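Aldehyde dehydrogenase (Trypanosoma brucei, PDB 5MYP) probably oxidises aldehydes to carboxylic acids with NAD+ as the hydride acceptor, as other members of the aldehyde dehydrogenase family do. Local coordinates at residues K391-L395 / T412-A416; R246-G250 / N420-V424; N11-I17 / V179-E185; A6-E10 / P157-E161. All blocks are in the same frame, centred on the assembly; numbering follows the deposited sequence.

Contact 1 of 4, residues K391-L395 / T412-A416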
loop_
_atom_site.group_PDB
_atom_site.type_symbol
_atom_site.label_atom_id
_atom_site.label_comp_id
_atom_site.label_asym_id
_atom_site.label_seq_id
_atom_site.Cartn_x
_atom_site.Cartn_y
_atom_site.Cartn_z
ATOM N N LYS A 391 -8.041 14.407 7.195
ATOM C CA LYS A 391 -8.590 14.054 5.890
ATOM C C LYS A 391 -9.711 13.035 6.109
ATOM O O LYS A 391 -9.453 11.959 6.645
ATOM C CB LYS A 391 -7.506 13.468 4.984
ATOM C CG LYS A 391 -6.392 14.440 4.633
ATOM C CD LYS A 391 -5.320 13.774 3.794
ATOM C CE LYS A 391 -4.203 14.740 3.429
ATOM N NZ LYS A 391 -3.123 14.036 2.683
ATOM N N PRO A 392 -10.958 13.387 5.747
ATOM C CA PRO A 392 -12.081 12.498 6.019
ATOM C C PRO A 392 -12.246 11.440 4.940
ATOM O O PRO A 392 -11.716 11.585 3.838
ATOM C CB PRO A 392 -13.274 13.450 6.006
ATOM C CG PRO A 392 -12.900 14.474 4.992
ATOM C CD PRO A 392 -11.402 14.604 5.042
ATOM N N LEU A 393 -12.998 10.393 5.261
ATOM C CA LEU A 393 -13.254 9.307 4.320
ATOM C C LEU A 393 -14.098 9.766 3.126
ATOM O O LEU A 393 -13.916 9.277 2.013
ATOM C CB LEU A 393 -13.942 8.142 5.034
ATOM C CG LEU A 393 -14.086 6.820 4.277
ATOM C CD1 LEU A 393 -12.741 6.320 3.764
ATOM C CD2 LEU A 393 -14.732 5.776 5.172
ATOM N N ALA A 394 -15.018 10.699 3.359
ATOM C CA ALA A 394 -15.855 11.251 2.296
ATOM C C ALA A 394 -15.938 12.768 2.408
ATOM O O ALA A 394 -15.763 13.332 3.483
ATOM C CB ALA A 394 -17.245 10.635 2.352
ATOM N N LEU A 395 -16.175 13.416 1.275
ATOM C CA LEU A 395 -16.463 14.844 1.217
ATOM C C LEU A 395 -17.620 15.024 0.248
ATOM O O LEU A 395 -17.604 14.468 -0.850
ATOM C CB LEU A 395 -15.232 15.627 0.751
ATOM C CG LEU A 395 -15.367 17.152 0.614
ATOM C CD1 LEU A 395 -14.063 17.853 0.970
ATOM C CD2 LEU A 395 -15.818 17.568 -0.778
ATOM N N THR A 412 -9.147 20.389 -1.584
ATOM C CA THR A 412 -9.365 19.512 -0.427
ATOM C C THR A 412 -8.855 18.102 -0.702
ATOM O O THR A 412 -8.674 17.711 -1.858
ATOM C CB THR A 412 -10.859 19.413 -0.069
ATOM O OG1 THR A 412 -11.598 18.915 -1.194
ATOM C CG2 THR A 412 -11.409 20.771 0.349
ATOM N N SER A 413 -8.639 17.347 0.374
ATOM C CA SER A 413 -8.278 15.934 0.288
ATOM C C SER A 413 -9.233 15.094 1.134
ATOM O O SER A 413 -9.536 15.440 2.277
ATOM C CB SER A 413 -6.839 15.715 0.735
ATOM O OG SER A 413 -6.499 14.345 0.647
ATOM N N SER A 414 -9.707 13.996 0.554
ATOM C CA SER A 414 -10.643 13.097 1.218
ATOM C C SER A 414 -10.566 11.734 0.556
ATOM O O SER A 414 -10.021 11.615 -0.534
ATOM C CB SER A 414 -12.067 13.639 1.121
ATOM O OG SER A 414 -12.439 13.842 -0.234
ATOM N N GLY A 415 -11.108 10.714 1.215
ATOM C CA GLY A 415 -11.157 9.367 0.650
ATOM C C GLY A 415 -11.984 9.286 -0.628
ATOM O O GLY A 415 -11.704 8.468 -1.494
ATOM N N ALA A 416 -13.007 10.130 -0.728
ATOM C CA ALA A 416 -13.807 10.264 -1.942
ATOM C C ALA A 416 -14.542 11.600 -1.950
ATOM O O ALA A 416 -14.636 12.269 -0.919
ATOM C CB ALA A 416 -14.811 9.123 -2.041
HETATM O O HOH W 1 -3.830 13.377 -0.033
#

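Contact 2 of 4, residues R246-G250 / N420-V424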
loop_
_atom_site.group_PDB
_atom_site.type_symbol
_atom_site.label_atom_id
_atom_site.label_comp_id
_atom_site.label_asym_id
_atom_site.label_seq_id
_atom_site.Cartn_x
_atom_site.Cartn_y
_atom_site.Cartn_z
ATOM N N ARG A 246 -31.448 13.947 0.887
ATOM C CA ARG A 246 -30.234 13.141 0.731
ATOM C C ARG A 246 -29.326 13.236 1.962
ATOM O O ARG A 246 -28.856 12.210 2.460
ATOM C CB ARG A 246 -29.493 13.519 -0.552
ATOM C CG ARG A 246 -30.253 13.062 -1.787
ATOM C CD ARG A 246 -29.683 13.578 -3.094
ATOM N NE ARG A 246 -30.503 13.120 -4.219
ATOM C CZ ARG A 246 -30.216 13.287 -5.511
ATOM N NH1 ARG A 246 -29.104 13.908 -5.899
ATOM N NH2 ARG A 246 -31.060 12.825 -6.434
ATOM N N ILE A 247 -29.116 14.456 2.461
ATOM C CA ILE A 247 -28.302 14.672 3.668
ATOM C C ILE A 247 -28.934 13.969 4.874
ATOM O O ILE A 247 -28.249 13.248 5.600
ATOM C CB ILE A 247 -28.101 16.181 3.977
ATOM C CG1 ILE A 247 -27.241 16.835 2.892
ATOM C CG2 ILE A 247 -27.443 16.385 5.346
ATOM C CD1 ILE A 247 -27.273 18.351 2.881
ATOM N N MET A 248 -30.237 14.174 5.070
ATOM C CA MET A 248 -30.945 13.616 6.221
ATOM C C MET A 248 -30.994 12.087 6.174
ATOM O O MET A 248 -30.842 11.438 7.207
ATOM C CB MET A 248 -32.360 14.210 6.327
ATOM C CG MET A 248 -33.163 13.803 7.556
ATOM S SD MET A 248 -32.334 14.005 9.152
ATOM C CE MET A 248 -31.974 15.756 9.132
ATOM N N TRP A 249 -31.188 11.519 4.983
ATOM C CA TRP A 249 -31.131 10.059 4.815
ATOM C C TRP A 249 -29.774 9.501 5.259
ATOM O O TRP A 249 -29.717 8.544 6.027
ATOM C CB TRP A 249 -31.417 9.639 3.362
ATOM C CG TRP A 249 -31.050 8.204 3.109
ATOM C CD1 TRP A 249 -31.745 7.099 3.504
ATOM C CD2 TRP A 249 -29.875 7.725 2.450
ATOM N NE1 TRP A 249 -31.083 5.958 3.118
ATOM C CE2 TRP A 249 -29.930 6.314 2.470
ATOM C CE3 TRP A 249 -28.779 8.350 1.844
ATOM C CZ2 TRP A 249 -28.934 5.518 1.898
ATOM C CZ3 TRP A 249 -27.787 7.556 1.279
ATOM C CH2 TRP A 249 -27.874 6.156 1.307
ATOM N N GLY A 250 -28.694 10.110 4.771
ATOM C CA GLY A 250 -27.328 9.708 5.138
ATOM C C GLY A 250 -27.043 9.763 6.630
ATOM O O GLY A 250 -26.227 8.990 7.137
ATOM N N ASN A 420 -23.619 16.318 -5.054
ATOM C CA ASN A 420 -25.090 16.280 -4.971
ATOM C C ASN A 420 -25.690 15.007 -4.373
ATOM O O ASN A 420 -26.854 14.696 -4.612
ATOM C CB ASN A 420 -25.742 16.621 -6.327
ATOM C CG ASN A 420 -25.385 18.011 -6.811
ATOM O OD1 ASN A 420 -25.236 18.936 -6.017
ATOM N ND2 ASN A 420 -25.260 18.171 -8.119
ATOM N N ASP A 421 -24.915 14.287 -3.565
ATOM C CA ASP A 421 -25.445 13.166 -2.788
ATOM C C ASP A 421 -24.474 12.807 -1.667
ATOM O O ASP A 421 -23.388 13.381 -1.574
ATOM C CB ASP A 421 -25.704 11.942 -3.694
ATOM C CG ASP A 421 -26.967 11.173 -3.310
ATOM O OD1 ASP A 421 -27.278 11.065 -2.102
ATOM O OD2 ASP A 421 -27.656 10.667 -4.220
ATOM N N VAL A 422 -24.888 11.872 -0.817
ATOM C CA VAL A 422 -24.054 11.355 0.273
ATOM C C VAL A 422 -24.130 9.826 0.301
ATOM O O VAL A 422 -25.124 9.251 -0.146
ATOM C CB VAL A 422 -24.472 11.941 1.647
ATOM C CG1 VAL A 422 -24.432 13.467 1.621
ATOM C CG2 VAL A 422 -25.857 11.459 2.074
ATOM N N VAL A 423 -23.060 9.175 0.765
ATOM C CA VAL A 423 -23.038 7.735 1.112
ATOM C C VAL A 423 -23.079 6.756 -0.082
ATOM O O VAL A 423 -22.372 5.748 -0.067
ATOM C CB VAL A 423 -24.125 7.378 2.170
ATOM C CG1 VAL A 423 -24.089 5.900 2.541
ATOM C CG2 VAL A 423 -23.945 8.234 3.418
ATOM N N VAL A 424 -23.872 7.065 -1.109
ATOM C CA VAL A 424 -24.173 6.116 -2.206
ATOM C C VAL A 424 -22.968 5.620 -3.021
ATOM O O VAL A 424 -23.033 4.547 -3.635
ATOM C CB VAL A 424 -25.246 6.669 -3.184
ATOM C CG1 VAL A 424 -26.584 6.834 -2.470
ATOM C CG2 VAL A 424 -24.803 7.973 -3.854
#

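Contact 3 of 4, residues N11-I17 / V179-E185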
loop_
_atom_site.group_PDB
_atom_site.type_symbol
_atom_site.label_atom_id
_atom_site.label_comp_id
_atom_site.label_asym_id
_atom_site.label_seq_id
_atom_site.Cartn_x
_atom_site.Cartn_y
_atom_site.Cartn_z
ATOM N N ASN A 11 -15.974 -17.128 23.070
ATOM C CA ASN A 11 -14.631 -16.583 22.851
ATOM C C ASN A 11 -13.681 -17.704 22.442
ATOM O O ASN A 11 -13.708 -18.788 23.024
ATOM C CB ASN A 11 -14.085 -15.907 24.114
ATOM C CG ASN A 11 -14.806 -14.613 24.463
ATOM O OD1 ASN A 11 -15.308 -13.898 23.595
ATOM N ND2 ASN A 11 -14.839 -14.296 25.748
ATOM N N THR A 12 -12.859 -17.443 21.426
ATOM C CA THR A 12 -11.826 -18.386 21.017
ATOM C C THR A 12 -10.755 -18.417 22.101
ATOM O O THR A 12 -10.281 -17.365 22.527
ATOM C CB THR A 12 -11.182 -17.972 19.680
ATOM O OG1 THR A 12 -12.213 -17.699 18.717
ATOM C CG2 THR A 12 -10.244 -19.072 19.159
ATOM N N SER A 13 -10.389 -19.615 22.557
ATOM C CA SER A 13 -9.327 -19.759 23.551
ATOM C C SER A 13 -8.008 -19.298 22.943
ATOM O O SER A 13 -7.764 -19.493 21.746
ATOM C CB SER A 13 -9.204 -21.203 24.045
ATOM O OG SER A 13 -8.595 -22.029 23.065
ATOM N N LEU A 14 -7.160 -18.700 23.772
ATOM C CA LEU A 14 -5.875 -18.177 23.309
ATOM C C LEU A 14 -4.970 -19.267 22.724
ATOM O O LEU A 14 -4.227 -19.010 21.780
ATOM C CB LEU A 14 -5.154 -17.418 24.437
ATOM C CG LEU A 14 -5.883 -16.196 25.014
ATOM C CD1 LEU A 14 -5.065 -15.563 26.134
ATOM C CD2 LEU A 14 -6.181 -15.180 23.924
ATOM N N GLU A 15 -5.052 -20.477 23.281
ATOM C CA GLU A 15 -4.284 -21.625 22.797
ATOM C C GLU A 15 -4.711 -22.074 21.391
ATOM O O GLU A 15 -3.876 -22.557 20.622
ATOM C CB GLU A 15 -4.408 -22.793 23.790
ATOM C CG GLU A 15 -3.880 -24.126 23.276
ATOM C CD GLU A 15 -3.994 -25.233 24.309
ATOM O OE1 GLU A 15 -4.237 -26.394 23.921
ATOM O OE2 GLU A 15 -3.844 -24.942 25.515
ATOM N N ASN A 16 -5.998 -21.919 21.069
ATOM C CA ASN A 16 -6.529 -22.281 19.738
ATOM C C ASN A 16 -6.231 -21.266 18.627
ATOM O O ASN A 16 -6.335 -21.612 17.449
ATOM C CB ASN A 16 -8.049 -22.535 19.793
ATOM C CG ASN A 16 -8.407 -23.871 20.437
ATOM O OD1 ASN A 16 -7.574 -24.777 20.528
ATOM N ND2 ASN A 16 -9.653 -24.002 20.873
ATOM N N ILE A 17 -5.874 -20.033 18.986
ATOM C CA ILE A 17 -5.611 -18.989 17.982
ATOM C C ILE A 17 -4.441 -19.355 17.042
ATOM O O ILE A 17 -4.614 -19.290 15.825
ATOM C CB ILE A 17 -5.487 -17.578 18.630
ATOM C CG1 ILE A 17 -6.875 -17.116 19.091
ATOM C CG2 ILE A 17 -4.878 -16.565 17.656
ATOM C CD1 ILE A 17 -6.867 -15.946 20.056
ATOM N N VAL A 179 -11.845 -16.122 14.592
ATOM C CA VAL A 179 -11.434 -15.816 15.963
ATOM C C VAL A 179 -12.472 -14.863 16.545
ATOM O O VAL A 179 -12.687 -13.783 16.006
ATOM C CB VAL A 179 -10.020 -15.192 16.022
ATOM C CG1 VAL A 179 -9.679 -14.743 17.442
ATOM C CG2 VAL A 179 -8.980 -16.181 15.522
ATOM N N ASN A 180 -13.097 -15.263 17.650
ATOM C CA ASN A 180 -14.118 -14.466 18.320
ATOM C C ASN A 180 -13.587 -13.967 19.659
ATOM O O ASN A 180 -12.880 -14.692 20.361
ATOM C CB ASN A 180 -15.399 -15.298 18.529
ATOM C CG ASN A 180 -16.295 -15.308 17.298
ATOM O OD1 ASN A 180 -16.738 -14.257 16.860
ATOM N ND2 ASN A 180 -16.570 -16.494 16.743
ATOM N N GLY A 181 -13.924 -12.720 19.987
ATOM C CA GLY A 181 -13.576 -12.124 21.277
ATOM C C GLY A 181 -13.311 -10.638 21.198
ATOM O O GLY A 181 -13.611 -9.999 20.193
ATOM N N GLY A 182 -12.723 -10.101 22.264
ATOM C CA GLY A 182 -12.448 -8.667 22.390
ATOM C C GLY A 182 -10.963 -8.378 22.248
ATOM O O GLY A 182 -10.302 -8.911 21.353
ATOM N N VAL A 183 -10.439 -7.546 23.149
ATOM C CA VAL A 183 -9.061 -7.066 23.065
ATOM C C VAL A 183 -8.054 -8.198 23.242
ATOM O O VAL A 183 -7.080 -8.273 22.492
ATOM C CB VAL A 183 -8.788 -5.934 24.094
ATOM C CG1 VAL A 183 -7.309 -5.554 24.142
ATOM C CG2 VAL A 183 -9.629 -4.711 23.745
ATOM N N SER A 184 -8.289 -9.060 24.228
ATOM C CA SER A 184 -7.397 -10.199 24.505
ATOM C C SER A 184 -7.192 -11.080 23.266
ATOM O O SER A 184 -6.052 -11.399 22.902
ATOM C CB SER A 184 -7.952 -11.044 25.656
ATOM O OG SER A 184 -7.249 -12.269 25.791
ATOM N N GLU A 185 -8.297 -11.434 22.615
ATOM C CA GLU A 185 -8.260 -12.340 21.471
ATOM C C GLU A 185 -7.737 -11.638 20.211
ATOM O O GLU A 185 -7.039 -12.256 19.405
ATOM C CB GLU A 185 -9.637 -12.974 21.219
ATOM C CG GLU A 185 -10.095 -13.923 22.334
ATOM C CD GLU A 185 -10.729 -13.230 23.540
ATOM O OE1 GLU A 185 -10.924 -11.998 23.517
ATOM O OE2 GLU A 185 -11.067 -13.924 24.519
HETATM O O HOH W 2 -10.243 -16.277 24.843
#

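Contact 4 of 4, residues A6-E10 / P157-E161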
loop_
_atom_site.group_PDB
_atom_site.type_symbol
_atom_site.label_atom_id
_atom_site.label_comp_id
_atom_site.label_asym_id
_atom_site.label_seq_id
_atom_site.Cartn_x
_atom_site.Cartn_y
_atom_site.Cartn_z
ATOM N N ALA A 6 -28.487 -17.706 23.424
ATOM C CA ALA A 6 -27.330 -16.980 24.034
ATOM C C ALA A 6 -27.174 -15.571 23.460
ATOM O O ALA A 6 -27.050 -14.604 24.214
ATOM C CB ALA A 6 -26.044 -17.775 23.846
ATOM N N GLY A 7 -27.176 -15.464 22.131
ATOM C CA GLY A 7 -26.989 -14.182 21.441
ATOM C C GLY A 7 -25.553 -13.673 21.402
ATOM O O GLY A 7 -25.324 -12.507 21.075
ATOM N N VAL A 8 -24.592 -14.541 21.730
ATOM C CA VAL A 8 -23.171 -14.183 21.796
ATOM C C VAL A 8 -22.327 -15.376 21.319
ATOM O O VAL A 8 -22.675 -16.526 21.608
ATOM C CB VAL A 8 -22.744 -13.775 23.235
ATOM C CG1 VAL A 8 -23.339 -12.428 23.627
ATOM C CG2 VAL A 8 -23.120 -14.836 24.272
ATOM N N PRO A 9 -21.232 -15.118 20.575
ATOM C CA PRO A 9 -20.342 -16.220 20.220
ATOM C C PRO A 9 -19.421 -16.585 21.386
ATOM O O PRO A 9 -19.091 -15.726 22.206
ATOM C CB PRO A 9 -19.541 -15.649 19.045
ATOM C CG PRO A 9 -19.489 -14.195 19.309
ATOM C CD PRO A 9 -20.783 -13.843 19.982
ATOM N N GLU A 10 -19.023 -17.850 21.459
ATOM C CA GLU A 10 -18.030 -18.287 22.439
ATOM C C GLU A 10 -16.681 -17.669 22.076
ATOM O O GLU A 10 -16.299 -17.673 20.906
ATOM C CB GLU A 10 -17.927 -19.814 22.453
ATOM C CG GLU A 10 -17.025 -20.376 23.547
ATOM C CD GLU A 10 -16.951 -21.897 23.535
ATOM O OE1 GLU A 10 -17.956 -22.553 23.173
ATOM O OE2 GLU A 10 -15.885 -22.447 23.897
ATOM N N PRO A 157 -22.765 -8.864 18.740
ATOM C CA PRO A 157 -22.639 -10.269 19.128
ATOM C C PRO A 157 -23.630 -11.230 18.466
ATOM O O PRO A 157 -23.251 -12.362 18.163
ATOM C CB PRO A 157 -22.842 -10.230 20.647
ATOM C CG PRO A 157 -23.693 -9.037 20.879
ATOM C CD PRO A 157 -23.208 -8.030 19.876
ATOM N N ALA A 158 -24.873 -10.802 18.251
ATOM C CA ALA A 158 -25.874 -11.658 17.599
ATOM C C ALA A 158 -25.451 -12.013 16.170
ATOM O O ALA A 158 -25.564 -13.168 15.747
ATOM C CB ALA A 158 -27.245 -10.995 17.602
ATOM N N THR A 159 -24.938 -11.018 15.447
ATOM C CA THR A 159 -24.419 -11.221 14.095
ATOM C C THR A 159 -23.171 -12.104 14.104
ATOM O O THR A 159 -23.040 -12.988 13.265
ATOM C CB THR A 159 -24.106 -9.876 13.401
ATOM O OG1 THR A 159 -25.269 -9.042 13.428
ATOM C CG2 THR A 159 -23.687 -10.090 11.948
ATOM N N ALA A 160 -22.273 -11.865 15.060
ATOM C CA ALA A 160 -21.062 -12.678 15.226
ATOM C C ALA A 160 -21.392 -14.141 15.523
ATOM O O ALA A 160 -20.762 -15.038 14.970
ATOM C CB ALA A 160 -20.187 -12.108 16.331
ATOM N N GLU A 161 -22.375 -14.372 16.392
ATOM C CA GLU A 161 -22.822 -15.732 16.719
ATOM C C GLU A 161 -23.375 -16.444 15.481
ATOM O O GLU A 161 -22.969 -17.564 15.170
ATOM C CB GLU A 161 -23.891 -15.702 17.815
ATOM C CG GLU A 161 -24.306 -17.083 18.325
ATOM C CD GLU A 161 -25.492 -17.040 19.274
ATOM O OE1 GLU A 161 -26.426 -16.244 19.046
ATOM O OE2 GLU A 161 -25.503 -17.823 20.242
#

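Contact 1 of 4, residues K391-L395 / T412-A416
Two donors grip the carbonyl oxygen Ala416 O: Leu395 N across the contact at 2.9 Å, and Ser414 OG at 2.8 Å. They arrive from opposite faces of the carbonyl plane, the amide tilted 26° from it and the hydroxyl well above it. The contact joins the loop leaving helix 379-387 to the loop leaving helix 402-411, where each enters one of two neighbouring parallel strands, 395-398 and 417-419, in the larger sheet of the aldehyde dehydrogenase fold. A second backbone bond, Gly415 N to Pro392 O, measures 2.8 Å with an angle of 160° at the hydrogen. Gly415 is packed closely here, its CA only 3.1 Å from Leu393 O. With its OG between the backbone N and the carbonyl carbon (chi1 57°), Ser414 turns back over its own chain to reach Ala416 O, and the same hydroxyl binds Arg457 of the second subunit. Leu393 turns the other way, toward Cys259, the predicted nucleophile, and Ile260. At the partly exposed end, the extended chain of Lys391 runs alongside Ser413; its NZ binds Leu118 O of the second subunit, while Ser413 OG binds Glu116 there. One water links the pair, accepting from Lys391 NZ and donating to Ser413 OG, each at 2.9 Å.

Contact 2 of 4, residues R246-G250 / N420-V424
Arg246 lays its extended chain across Asp421 at about a right angle, with the guanidinium and carboxylate planes only 5° apart. Asp421 OD2 sits 3.5 Å above the guanidinium plane of Arg246, offset toward the rim, and the Arg246 NE to Asp421 OD2 separation of 3.8 Å marks a long salt bridge in which no N-H points at the oxygen. The directed bond within this contact is made at the edge: Arg246 NH1 donates to Asn420 O at 2.7 Å, 8° out of the guanidinium plane, and also to Gly463 O of the second subunit. Asp421 OD1 spends its anti lone pair on Val422 N at 2.8 Å, which ties the carboxylate to the backbone amide of the following residue. One turn along helix 240-252, Trp249 brings CZ3 to 3.5 Å from Val422 O, near the ring plane. CG anti to the backbone N (chi1 167°) swings the indole toward the loop, where CZ3 also meets Val423 CB at 3.8 Å and Val424 CG1. Val422 CG2 presses on the helix backbone, 3.1 Å from Arg246 O and close to Gly250 CA. This packing, in the catalytic domain of the aldehyde dehydrogenase fold against strand 395-398, also meets Arg462 and Arg473 of the second subunit, both salt-bridged to Asp421. Three arginines from two chains gather at this buried carboxylate, Arg246 at long range; this would probably favour its charged form.

Contact 3 of 4, residues N11-I17 / V179-E185
Thr12 makes a two-point grip on Asn180. Its N donates to Asn180 O at 3.0 Å, and its OG1 accepts from Asn180 N at 2.8 Å in a nearly straight bond of 173°. The hydroxyl can do so because it stands beside its own backbone N, anti to the carbonyl carbon (chi1 -50°). Next to this pair, Asn11 OD1 lies 3.4 Å from Gly181 CA, and Asn11 CB meets Glu185 OE2. Farther along, Leu14 rests CD2 against Ser184 OG at 3.6 Å, while Ile17 CD1 reaches Val179 CG1 at 4.0 Å, the two side chains crossing at about a right angle. A second shell sets these groups in place. The Glu185 chain, bent at chi2 (82°), carries OE1 back to Gly182 N at 2.9 Å, tying the carboxylate to the N-cap residue of helix 183-191, and a water donates to both Glu185 OE2 and Thr12 O. The Asn180 amide is held by Thr164 on helix 157-170. Within the N-terminal segment, Ser13 OG accepts from Asn16 N, a capping bond at the turn into helix 16-29. Thus the N-terminal segment closes over the turn between strand 176-178 and helix 183-191, a strand-to-helix connection of the Rossmann-like dinucleotide-binding domain of aldehyde dehydrogenases.

Contact 4 of 4, residues A6-E10 / P157-E161
Pro157 meets Val8 and Gly7 at the start of helix 157-170: its CB packs on Val8 CG1 at 3.7 Å and lies 3.4 Å from Gly7 O. Its own carbonyl oxygen comes 3.4 Å from Pro9 CD while also accepting from Glu161 N within the helix. Ala158 turns its methyl from the N-terminal loop, and its backbone N, 3.3 Å from Gly7 O, makes no hydrogen bond with it because the angle is poor; that N is used by Asp64. Thr159 faces helix 54-65, where its hydroxyl also binds Asp64. Ala160 returns to the contact, its CB set against Pro9 CG at 3.7 Å. Finally Glu161, whose chi1 of -174° points the chain directly away from its own amide nitrogen, stretches alongside residues 6 to 9. Its CB passes Pro9 N at 3.9 Å and its OE1 reaches Gly7 CA at 3.2 Å; OE2 touches Ala6 CB. Apolar contacts of Val8 and Pro9 with Pro157 and Ala160 make up much of the packing. The N-terminal loop thus lies along one side of the first turn of helix 157-170, while helix 54-65 covers another, and Pro9 and Ala160 both touch Asn180 in the loop that follows strand 176-178.

How the contacts relate
The four contacts form two pairs. Contacts 3 and 4 lie 14 Å apart, centre to centre, and touch through Asn180: its CB is 3.5 Å from Glu10 O, and its OD1 is 3.7 Å from Pro9 CG. One continuous N-terminal run, 6-17, serves both. Contacts 1 and 2, with centres 15 Å apart, follow one another along the loop and strand from 412 to 424, and both meet the second subunit. Both lie near the predicted catalytic centre: the Leu393 side chain is about 4 Å from those of Cys259 and Glu223, and that of Val423 about 9 Å from that of Cys259. Contacts 2 and 3 sit on opposite sides of the chain's centre, their centres 38 Å apart.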